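Local coordinates for FAD:protein FMN transferase (Pseudomonas stutzeri ATCC 14405 = CCUG 16156, PDB 5MGY), which probably transfers FMN from FAD to a threonine side chain of a target protein, using magnesium or manganese as cofactor, at residues Ser139-Gly142 and Asp143-Cys146; Thr308-Lys312 and Ala313-Leu317. All blocks are in the same frame, centred on the assembly; numbering follows the deposited sequence.

Interaction 1: Ser139-Gly142 and Asp143-Cys146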
# COMPACT_ATOMS: atom_id res chain seq x y z
N SER A 139 -12.35 -2.84 -17.28
CA SER A 139 -12.36 -1.57 -18.01
C SER A 139 -13.37 -0.58 -17.44
O SER A 139 -14.33 -0.93 -16.72
CB SER A 139 -12.61 -1.80 -19.48
OG SER A 139 -13.83 -2.48 -19.71
N ILE A 140 -13.13 0.70 -17.74
CA ILE A 140 -13.95 1.79 -17.20
C ILE A 140 -14.72 2.35 -18.38
O ILE A 140 -14.17 2.58 -19.42
CB ILE A 140 -13.08 2.87 -16.58
CG1 ILE A 140 -12.68 2.47 -15.19
CG2 ILE A 140 -13.80 4.18 -16.50
CD1 ILE A 140 -11.43 3.20 -14.72
N ASP A 141 -15.99 2.59 -18.19
CA ASP A 141 -16.82 3.13 -19.26
C ASP A 141 -17.74 4.16 -18.64
O ASP A 141 -18.71 3.82 -17.95
CB ASP A 141 -17.64 2.06 -19.92
CG ASP A 141 -18.26 2.54 -21.17
OD1 ASP A 141 -17.66 2.30 -22.22
OD2 ASP A 141 -19.33 3.13 -21.14
N GLY A 142 -17.39 5.41 -18.83
CA GLY A 142 -18.09 6.46 -18.19
C GLY A 142 -18.00 6.23 -16.71
O GLY A 142 -16.91 6.13 -16.19
N ASP A 143 -19.14 6.12 -16.05
CA ASP A 143 -19.19 5.93 -14.63
C ASP A 143 -19.38 4.44 -14.32
O ASP A 143 -19.70 4.08 -13.18
CB ASP A 143 -20.32 6.77 -14.04
CG ASP A 143 -21.78 6.34 -14.58
OD1 ASP A 143 -21.98 6.19 -15.84
OD2 ASP A 143 -22.70 6.16 -13.72
N ARG A 144 -19.22 3.57 -15.33
CA ARG A 144 -19.37 2.12 -15.11
C ARG A 144 -18.00 1.43 -15.08
O ARG A 144 -17.08 1.91 -15.74
CB ARG A 144 -20.26 1.50 -16.18
CG ARG A 144 -21.71 1.95 -16.14
CD ARG A 144 -22.27 2.36 -17.50
NE ARG A 144 -22.70 1.21 -18.31
CZ ARG A 144 -22.17 0.81 -19.48
NH1 ARG A 144 -21.16 1.48 -20.05
NH2 ARG A 144 -22.68 -0.26 -20.12
N LEU A 145 -17.88 0.35 -14.29
CA LEU A 145 -16.76 -0.58 -14.34
C LEU A 145 -17.24 -1.79 -15.05
O LEU A 145 -18.27 -2.31 -14.66
CB LEU A 145 -16.39 -1.10 -12.97
CG LEU A 145 -15.19 -0.66 -12.17
CD1 LEU A 145 -14.90 -1.69 -11.10
CD2 LEU A 145 -14.01 -0.48 -13.11
N CYS A 146 -16.47 -2.31 -15.99
CA CYS A 146 -16.87 -3.48 -16.74
C CYS A 146 -15.95 -4.63 -16.48
O CYS A 146 -14.75 -4.45 -16.23
CB CYS A 146 -16.93 -3.15 -18.20
SG CYS A 146 -18.12 -1.83 -18.43

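Interaction 2: Thr308-Lys312 and Ala313-Leu317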
# COMPACT_ATOMS: atom_id res chain seq x y z
N THR A 308 21.03 -5.60 2.86
CA THR A 308 20.20 -4.48 2.39
C THR A 308 20.70 -3.85 1.09
O THR A 308 21.87 -3.66 0.85
CB THR A 308 20.03 -3.36 3.51
OG1 THR A 308 21.28 -2.70 3.81
CG2 THR A 308 19.44 -3.93 4.82
N THR A 309 19.78 -3.42 0.26
CA THR A 309 20.18 -2.83 -1.01
C THR A 309 19.25 -1.66 -1.29
O THR A 309 18.08 -1.73 -1.07
CB THR A 309 20.13 -3.91 -2.13
OG1 THR A 309 20.49 -5.20 -1.59
CG2 THR A 309 21.03 -3.51 -3.32
N SER A 310 19.81 -0.57 -1.74
CA SER A 310 19.09 0.66 -2.00
C SER A 310 19.24 0.91 -3.50
O SER A 310 20.06 0.31 -4.12
CB SER A 310 19.64 1.81 -1.10
OG SER A 310 20.94 2.29 -1.49
N THR A 311 18.39 1.71 -4.10
CA THR A 311 18.51 2.00 -5.50
C THR A 311 19.28 3.26 -5.63
O THR A 311 19.63 3.91 -4.66
CB THR A 311 17.14 2.18 -6.19
OG1 THR A 311 16.48 3.36 -5.67
CG2 THR A 311 16.28 0.92 -6.00
N LYS A 312 19.51 3.59 -6.88
CA LYS A 312 20.13 4.82 -7.29
C LYS A 312 19.32 6.05 -6.92
O LYS A 312 19.87 6.98 -6.36
CB LYS A 312 20.32 4.73 -8.79
CG LYS A 312 21.02 5.89 -9.44
CD LYS A 312 21.15 5.68 -10.94
CE LYS A 312 21.94 4.41 -11.28
NZ LYS A 312 22.32 4.35 -12.70
N ALA A 313 18.02 6.03 -7.23
CA ALA A 313 17.10 7.15 -6.91
C ALA A 313 17.02 7.35 -5.40
O ALA A 313 16.97 8.49 -4.95
CB ALA A 313 15.71 6.93 -7.51
N PHE A 314 17.01 6.26 -4.64
CA PHE A 314 17.02 6.34 -3.18
C PHE A 314 18.29 6.99 -2.66
O PHE A 314 18.26 7.73 -1.67
CB PHE A 314 16.91 4.94 -2.59
CG PHE A 314 16.88 4.90 -1.09
CD1 PHE A 314 18.05 4.90 -0.34
CD2 PHE A 314 15.68 4.77 -0.43
CE1 PHE A 314 18.00 4.82 1.06
CE2 PHE A 314 15.60 4.70 0.96
CZ PHE A 314 16.77 4.72 1.71
N ASP A 315 19.42 6.67 -3.31
CA ASP A 315 20.74 7.16 -2.88
C ASP A 315 20.92 8.68 -3.13
O ASP A 315 21.43 9.37 -2.24
CB ASP A 315 21.88 6.30 -3.48
CG ASP A 315 22.06 4.95 -2.77
OD1 ASP A 315 21.65 4.82 -1.60
OD2 ASP A 315 22.62 4.01 -3.39
N GLU A 316 20.47 9.18 -4.30
CA GLU A 316 20.39 10.64 -4.54
C GLU A 316 19.52 11.36 -3.51
O GLU A 316 19.94 12.36 -2.95
CB GLU A 316 19.93 10.98 -5.97
CG GLU A 316 21.09 11.11 -6.95
CD GLU A 316 20.87 10.31 -8.22
OE1 GLU A 316 19.78 10.40 -8.81
OE2 GLU A 316 21.79 9.58 -8.61
N LEU A 317 18.34 10.85 -3.21
CA LEU A 317 17.48 11.46 -2.21
C LEU A 317 18.05 11.38 -0.80
O LEU A 317 17.94 12.33 -0.10
CB LEU A 317 16.04 10.90 -2.25
CG LEU A 317 15.09 11.48 -3.29
CD1 LEU A 317 14.78 12.95 -2.99
CD2 LEU A 317 15.59 11.35 -4.72

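Interaction 1: Ser139-Gly142 and Asp143-Cys146
Arg144 and Asp141 send their side chains out on the same face of a beta hairpin, next to its two-residue turn. The Arg144 chain starts beside its partner's carbonyl: Arg144 CB is 3.3 Å from Asp141 O. Further out, Arg144 CD is still 3.9 Å from Asp141 O. Bends at chi2 and chi3 then turn the chain, and Arg144 CZ comes 4.0 Å from Asp141 OD2. The tip closes a salt bridge, with Arg144 NH1 2.7 Å from Asp141 OD2. This oxygen meets the guanidinium at its edge, in its plane. The carboxylate stands nearly upright to that plane, at 81°, so one oxygen and one nitrogen carry the bridge. Asp141 reaches it with CG anti to its backbone N (chi1 -168°).

The backbone between them is a type II' turn from Asp141 to Arg144, with Gly142 at its positive-phi corner. Asp141 and Arg144 form a hydrogen-bonded antiparallel pair, and so do Ser139 and Cys146. On the other face Ile140 CG1 packs on Leu145 CD2 at 3.8 Å.

The hairpin is part of a small antiparallel sheet. Strand 144-147 is its middle strand, flanked by 138-141 and 73-75. Cys146 is disulfide-bonded to Cys73 on strand 73-75. Ile140 and Leu145 face helix 78-93, where both touch Val84.

Interaction 2: Thr308-Lys312 and Ala313-Leu317
Ser310 and Asp315 meet because their first torsions turn them to each other. Ser310 OG sits between its own backbone N and carbonyl carbon (chi1 72°). Asp315 CG lies beside its backbone N (chi1 -77°), which swings the carboxylate back to the end of strand 306-310. Ser310 OG donates to Asp315 OD1 at 2.6 Å. It comes from the syn side of that oxygen, tilted out of the carboxylate plane. Ser310 CB packs obliquely on the Phe314 ring, 3.6 Å from Phe314 CD1.

Thr311 is the N-cap of helix 312-318. Thr311 OG1 accepts from Phe314 N at 3.1 Å, in a fairly straight bond of 164°. The same hydroxyl is hydrogen-bonded to Ile294 O, just ahead of strand 295-301. Thr311 O takes the bond from Asp315 N, and Lys312 O takes the one from Glu316 N. Lys312 and Glu316 run alongside each other, but Lys312 NZ and Glu316 OE2 stay 6.7 Å apart and make no salt bridge.

With an alanine at Asp315, the Ser310 hydroxyl is likely to lose its acceptor and be able to turn, and the strand end its polar tie to the helix.

Chemically, two hydroxyls in succession join strand to helix. Thr311 satisfies a backbone N-H in the first turn. Ser310 holds a carboxylate there, whose negative charge is likely to be eased by the positive end of the helix dipole.

How the interactions relate
Interactions 1 and 2 do not touch. Their centres lie 38 Å apart and their nearest atoms about 28 Å. Both are local contacts: 139-146 is a hairpin in the small three-stranded sheet, and 308-317 leads from an outermost strand of the large antiparallel sheet into the helix near the C-terminus. Both lie away from the magnesium site of Ser157, Asp271 and Thr275. Each touches a residue near a metal ligand in sequence, or on the helix that carries two of them. Leu145 of interaction 1 touches Leu153, four residues before Ser157. Thr311 of interaction 2 packs on Leu286, Ala289 and Glu290 of helix 267-292, which carries Asp271 and Thr275 near its start.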